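Local coordinates for protein beta-fructofuranosidase (Arthrobacter, PDB 3WPU) that belongs to the levansucrase/invertase family of beta-fructosidases, proteins built around a five-bladed beta-propeller, at residues Gln5-His13 and Gly282-Ala290. Residues are numbered along the deposited sequence; the frame is centred on the assembly and turned at random.
Sequences QDGPEPTIH and GYRQGDPYA
Arg284 reaches from the loop 282-290 into the extended segment 5-13, and its side chain is met by Glu9, Pro10 and Ile12 in turn. Beyond CB, Arg284 CG comes within 4.0 Å of Pro10 O, and the chain, extended from CG to NE (chi2 -173°, chi3 -174°), sets Arg284 CD 3.9 Å from Glu9 CB. NE and NH2 then grip one atom side-on: the carbonyl O of Pro10 lies in the guanidinium plane, 2.8 Å from Arg284 NE. Both faces are also occupied. Over one face, toward the rim, Glu9 OE1 stands 3.2 Å from Arg284 NH1 in a salt bridge of charges alone, since no N-H points at it; over the opposite face, Ile12 CG1 sits above the centre, 3.6 Å from Arg284 CZ.

A chi1 of -168° turns the Asp287 carboxylate toward the backbone of Glu9. Its OD1 accepts the Glu9 N-H through the syn lone pair, while OD2 takes the N-H of Tyr289 and closes an Asx turn. A water completes the join, donating to Glu9 O and Asp287 OD1 and accepting from Arg284 N, so OD1 has two donors.

At the far end the Tyr289 ring lies flat against the chain, with Gly7 CA 3.7 Å from the ring centroid in a CH-pi contact almost exactly on the normal. Pro8 CB touches both Tyr289 CB and the edge of the Tyr283 ring, whose hydroxyl bonds to Glu291 and Arg34. Near the other end Thr11 OG1 donates to Gly282 O, 2.7 Å away, and also bonds Thr29.

Helix 30-38 packs against both segments, touching Pro8, Pro10, Thr11 and Tyr283. At the propeller's periphery, the N-terminal segment lies against successive type II (Arg284-Asp287) and type I (Asp287-Ala290) turns, with the Asx turn at Asp287, which they share.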
ATOM      1  N   GLN A   5      -4.523 -29.150  -6.730  1.00 19.68           N
ATOM      2  CA  GLN A   5      -5.533 -29.734  -7.614  1.00 20.34           C
ATOM      3  C   GLN A   5      -4.996 -29.695  -9.034  1.00 19.58           C
ATOM      4  O   GLN A   5      -4.129 -28.878  -9.355  1.00 19.59           O
ATOM      5  CB  GLN A   5      -6.841 -28.949  -7.543  1.00 21.26           C
ATOM      6  CG  GLN A   5      -7.433 -28.858  -6.152  1.00 22.06           C
ATOM      7  CD  GLN A   5      -7.650 -30.223  -5.546  1.00 23.50           C
ATOM      8  OE1 GLN A   5      -8.373 -31.046  -6.112  1.00 26.97           O
ATOM      9  NE2 GLN A   5      -7.026 -30.482  -4.408  1.00 23.63           N
ATOM     10  N   ASP A   6      -5.488 -30.587  -9.885  1.00 19.22           N
ATOM     11  CA  ASP A   6      -5.079 -30.550 -11.289  1.00 18.90           C
ATOM     12  C   ASP A   6      -5.522 -29.219 -11.911  1.00 16.62           C
ATOM     13  O   ASP A   6      -6.556 -28.656 -11.547  1.00 16.78           O
ATOM     14  CB  ASP A   6      -5.695 -31.707 -12.070  1.00 21.09           C
ATOM     15  CG  ASP A   6      -5.149 -33.065 -11.660  1.00 22.96           C
ATOM     16  OD1 ASP A   6      -4.043 -33.166 -11.097  1.00 26.46           O
ATOM     17  OD2 ASP A   6      -5.856 -34.046 -11.920  1.00 27.47           O
ATOM     18  N   GLY A   7      -4.726 -28.700 -12.841  1.00 14.14           N
ATOM     19  CA  GLY A   7      -5.035 -27.444 -13.474  1.00 12.48           C
ATOM     20  C   GLY A   7      -3.880 -27.062 -14.380  1.00 12.36           C
ATOM     21  O   GLY A   7      -2.925 -27.823 -14.457  1.00 12.06           O
ATOM     22  N   PRO A   8      -3.968 -25.888 -15.024  1.00 12.27           N
ATOM     23  CA  PRO A   8      -2.877 -25.480 -15.909  1.00 11.80           C
ATOM     24  C   PRO A   8      -1.582 -25.301 -15.136  1.00 11.52           C
ATOM     25  O   PRO A   8      -1.597 -24.964 -13.964  1.00 11.58           O
ATOM     26  CB  PRO A   8      -3.359 -24.126 -16.451  1.00 11.87           C
ATOM     27  CG  PRO A   8      -4.253 -23.589 -15.361  1.00 12.29           C
ATOM     28  CD  PRO A   8      -4.951 -24.803 -14.829  1.00 12.37           C
ATOM     29  N   GLU A   9      -0.456 -25.464 -15.820  1.00 11.13           N
ATOM     30  CA  GLU A   9       0.811 -25.124 -15.241  1.00 11.84           C
ATOM     31  C   GLU A   9       1.018 -23.605 -15.346  1.00 11.16           C
ATOM     32  O   GLU A   9       0.466 -22.961 -16.208  1.00 10.86           O
ATOM     33  CB  GLU A   9       1.914 -25.900 -15.959  1.00 12.25           C
ATOM     34  CG  GLU A   9       1.776 -27.396 -15.692  1.00 13.47           C
ATOM     35  CD  GLU A   9       2.960 -28.183 -16.139  1.00 14.77           C
ATOM     36  OE1 GLU A   9       4.080 -27.639 -16.035  1.00 15.59           O
ATOM     37  OE2 GLU A   9       2.774 -29.345 -16.562  1.00 15.93           O
ATOM     38  N   PRO A  10       1.768 -23.027 -14.400  1.00 11.21           N
ATOM     39  CA  PRO A  10       1.985 -21.597 -14.379  1.00 10.86           C
ATOM     40  C   PRO A  10       2.969 -21.225 -15.472  1.00 10.70           C
ATOM     41  O   PRO A  10       3.706 -22.083 -15.952  1.00 11.10           O
ATOM     42  CB  PRO A  10       2.580 -21.343 -12.992  1.00 10.72           C
ATOM     43  CG  PRO A  10       3.184 -22.629 -12.599  1.00 11.07           C
ATOM     44  CD  PRO A  10       2.317 -23.683 -13.204  1.00 11.12           C
ATOM     45  N   THR A  11       2.950 -19.953 -15.838  1.00 10.51           N
ATOM     46  CA  THR A  11       3.800 -19.425 -16.889  1.00 10.72           C
ATOM     47  C   THR A  11       5.230 -19.507 -16.417  1.00 10.98           C
ATOM     48  O   THR A  11       5.516 -19.337 -15.239  1.00 11.54           O
ATOM     49  CB  THR A  11       3.411 -17.953 -17.186  1.00 10.56           C
ATOM     50  OG1 THR A  11       2.025 -17.896 -17.545  1.00 10.55           O
ATOM     51  CG2 THR A  11       4.217 -17.384 -18.312  1.00 10.71           C
ATOM     52  N   ILE A  12       6.149 -19.767 -17.345  1.00 11.57           N
ATOM     53  CA  ILE A  12       7.564 -19.714 -17.022  1.00 11.87           C
ATOM     54  C   ILE A  12       8.005 -18.260 -17.102  1.00 11.87           C
ATOM     55  O   ILE A  12       7.862 -17.626 -18.156  1.00 12.80           O
ATOM     56  CB  ILE A  12       8.398 -20.597 -17.974  1.00 12.63           C
ATOM     57  CG1 ILE A  12       7.992 -22.069 -17.797  1.00 13.07           C
ATOM     58  CG2 ILE A  12       9.870 -20.422 -17.669  1.00 13.34           C
ATOM     59  CD1 ILE A  12       8.745 -23.039 -18.692  1.00 13.12           C
ATOM     60  N   HIS A  13       8.491 -17.738 -15.972  1.00 11.79           N
ATOM     61  CA  HIS A  13       8.996 -16.370 -15.883  1.00 11.68           C
ATOM     62  C   HIS A  13      10.481 -16.453 -15.532  1.00 11.79           C
ATOM     63  O   HIS A  13      10.890 -17.261 -14.701  1.00 12.42           O
ATOM     64  CB  HIS A  13       8.297 -15.570 -14.788  1.00 11.59           C
ATOM     65  CG  HIS A  13       6.860 -15.259 -15.067  1.00 11.06           C
ATOM     66  ND1 HIS A  13       6.465 -14.209 -15.864  1.00 11.23           N
ATOM     67  CD2 HIS A  13       5.716 -15.823 -14.598  1.00 11.13           C
ATOM     68  CE1 HIS A  13       5.141 -14.158 -15.905  1.00 11.08           C
ATOM     69  NE2 HIS A  13       4.669 -15.114 -15.131  1.00 10.96           N
ATOM     70  N   GLY A 282      -0.940 -16.777 -21.107  1.00 11.96           N
ATOM     71  CA  GLY A 282       0.274 -17.301 -20.492  1.00 12.82           C
ATOM     72  C   GLY A 282       0.426 -18.817 -20.398  1.00 12.18           C
ATOM     73  O   GLY A 282       1.287 -19.298 -19.671  1.00 12.77           O
ATOM     74  N   TYR A 283      -0.380 -19.570 -21.141  1.00 12.01           N
ATOM     75  CA  TYR A 283      -0.338 -21.032 -21.041  1.00 11.89           C
ATOM     76  C   TYR A 283       0.895 -21.564 -21.717  1.00 12.42           C
ATOM     77  O   TYR A 283       1.353 -21.025 -22.722  1.00 13.63           O
ATOM     78  CB  TYR A 283      -1.596 -21.681 -21.641  1.00 11.78           C
ATOM     79  CG  TYR A 283      -2.798 -21.287 -20.833  1.00 11.91           C
ATOM     80  CD1 TYR A 283      -2.996 -21.830 -19.578  1.00 11.87           C
ATOM     81  CD2 TYR A 283      -3.659 -20.281 -21.269  1.00 11.84           C
ATOM     82  CE1 TYR A 283      -4.083 -21.442 -18.796  1.00 12.00           C
ATOM     83  CE2 TYR A 283      -4.746 -19.879 -20.493  1.00 12.12           C
ATOM     84  CZ  TYR A 283      -4.932 -20.443 -19.263  1.00 12.19           C
ATOM     85  OH  TYR A 283      -5.989 -20.045 -18.467  1.00 12.39           O
ATOM     86  N   ARG A 284       1.428 -22.629 -21.146  1.00 12.46           N
ATOM     87  CA  ARG A 284       2.482 -23.392 -21.834  1.00 12.59           C
ATOM     88  C   ARG A 284       1.849 -24.072 -23.024  1.00 13.15           C
ATOM     89  O   ARG A 284       0.707 -24.548 -22.950  1.00 13.10           O
ATOM     90  CB  ARG A 284       3.105 -24.405 -20.895  1.00 12.58           C
ATOM     91  CG  ARG A 284       3.613 -23.789 -19.614  1.00 12.47           C
ATOM     92  CD  ARG A 284       4.378 -24.770 -18.771  1.00 12.70           C
ATOM     93  NE  ARG A 284       4.734 -24.169 -17.484  1.00 12.68           N
ATOM     94  CZ  ARG A 284       5.673 -24.625 -16.656  1.00 14.01           C
ATOM     95  NH1 ARG A 284       6.448 -25.671 -16.984  1.00 13.71           N
ATOM     96  NH2 ARG A 284       5.878 -24.007 -15.490  1.00 14.62           N
ATOM     97  N   GLN A 285       2.532 -24.055 -24.162  1.00 13.40           N
ATOM     98  CA  GLN A 285       1.914 -24.568 -25.379  1.00 14.38           C
ATOM     99  C   GLN A 285       1.517 -26.035 -25.194  1.00 13.77           C
ATOM    100  O   GLN A 285       2.287 -26.836 -24.668  1.00 13.87           O
ATOM    101  CB  GLN A 285       2.845 -24.437 -26.593  1.00 15.88           C
ATOM    102  CG  GLN A 285       2.031 -24.586 -27.885  1.00 17.96           C
ATOM    103  CD  GLN A 285       2.863 -24.633 -29.153  1.00 19.83           C
ATOM    104  OE1 GLN A 285       2.329 -24.741 -30.274  1.00 23.07           O
ATOM    105  NE2 GLN A 285       4.156 -24.561 -28.991  1.00 21.25           N
ATOM    106  N   GLY A 286       0.293 -26.359 -25.588  1.00 13.93           N
ATOM    107  CA  GLY A 286      -0.191 -27.731 -25.515  1.00 13.69           C
ATOM    108  C   GLY A 286      -0.941 -28.047 -24.231  1.00 13.61           C
ATOM    109  O   GLY A 286      -1.569 -29.093 -24.126  1.00 12.90           O
ATOM    110  N   ASP A 287      -0.829 -27.185 -23.232  1.00 13.43           N
ATOM    111  CA  ASP A 287      -1.423 -27.498 -21.930  1.00 13.17           C
ATOM    112  C   ASP A 287      -2.899 -27.804 -22.168  1.00 12.98           C
ATOM    113  O   ASP A 287      -3.597 -26.975 -22.714  1.00 13.12           O
ATOM    114  CB  ASP A 287      -1.253 -26.301 -20.983  1.00 12.61           C
ATOM    115  CG  ASP A 287      -1.582 -26.624 -19.548  1.00 12.76           C
ATOM    116  OD1 ASP A 287      -0.848 -26.161 -18.666  1.00 13.15           O
ATOM    117  OD2 ASP A 287      -2.523 -27.399 -19.274  1.00 11.90           O
ATOM    118  N   PRO A 288      -3.371 -28.991 -21.752  1.00 13.94           N
ATOM    119  CA  PRO A 288      -4.789 -29.336 -21.944  1.00 13.87           C
ATOM    120  C   PRO A 288      -5.734 -28.384 -21.236  1.00 14.83           C
ATOM    121  O   PRO A 288      -6.912 -28.331 -21.604  1.00 14.06           O
ATOM    122  CB  PRO A 288      -4.898 -30.736 -21.327  1.00 14.68           C
ATOM    123  CG  PRO A 288      -3.531 -31.265 -21.308  1.00 15.09           C
ATOM    124  CD  PRO A 288      -2.632 -30.096 -21.132  1.00 14.39           C
ATOM    125  N   TYR A 289      -5.237 -27.648 -20.242  1.00 14.13           N
ATOM    126  CA  TYR A 289      -6.067 -26.654 -19.535  1.00 14.08           C
ATOM    127  C   TYR A 289      -6.053 -25.263 -20.178  1.00 14.04           C
ATOM    128  O   TYR A 289      -6.693 -24.333 -19.680  1.00 13.44           O
ATOM    129  CB  TYR A 289      -5.638 -26.558 -18.057  1.00 14.32           C
ATOM    130  CG  TYR A 289      -5.961 -27.800 -17.279  1.00 15.31           C
ATOM    131  CD1 TYR A 289      -7.210 -27.972 -16.692  1.00 16.55           C
ATOM    132  CD2 TYR A 289      -5.045 -28.828 -17.165  1.00 16.24           C
ATOM    133  CE1 TYR A 289      -7.518 -29.119 -15.999  1.00 17.87           C
ATOM    134  CE2 TYR A 289      -5.342 -29.979 -16.472  1.00 16.99           C
ATOM    135  CZ  TYR A 289      -6.578 -30.115 -15.886  1.00 17.99           C
ATOM    136  OH  TYR A 289      -6.872 -31.262 -15.185  1.00 20.11           O
ATOM    137  N   ALA A 290      -5.288 -25.085 -21.253  1.00 13.99           N
ATOM    138  CA  ALA A 290      -5.223 -23.792 -21.922  1.00 14.06           C
ATOM    139  C   ALA A 290      -6.581 -23.298 -22.410  1.00 14.46           C
ATOM    140  O   ALA A 290      -7.465 -24.097 -22.795  1.00 15.22           O
ATOM    141  CB  ALA A 290      -4.230 -23.854 -23.073  1.00 14.24           C
TER
HETATM  142  O   HOH W   1      -0.001 -23.584 -18.886  1.00 11.74           O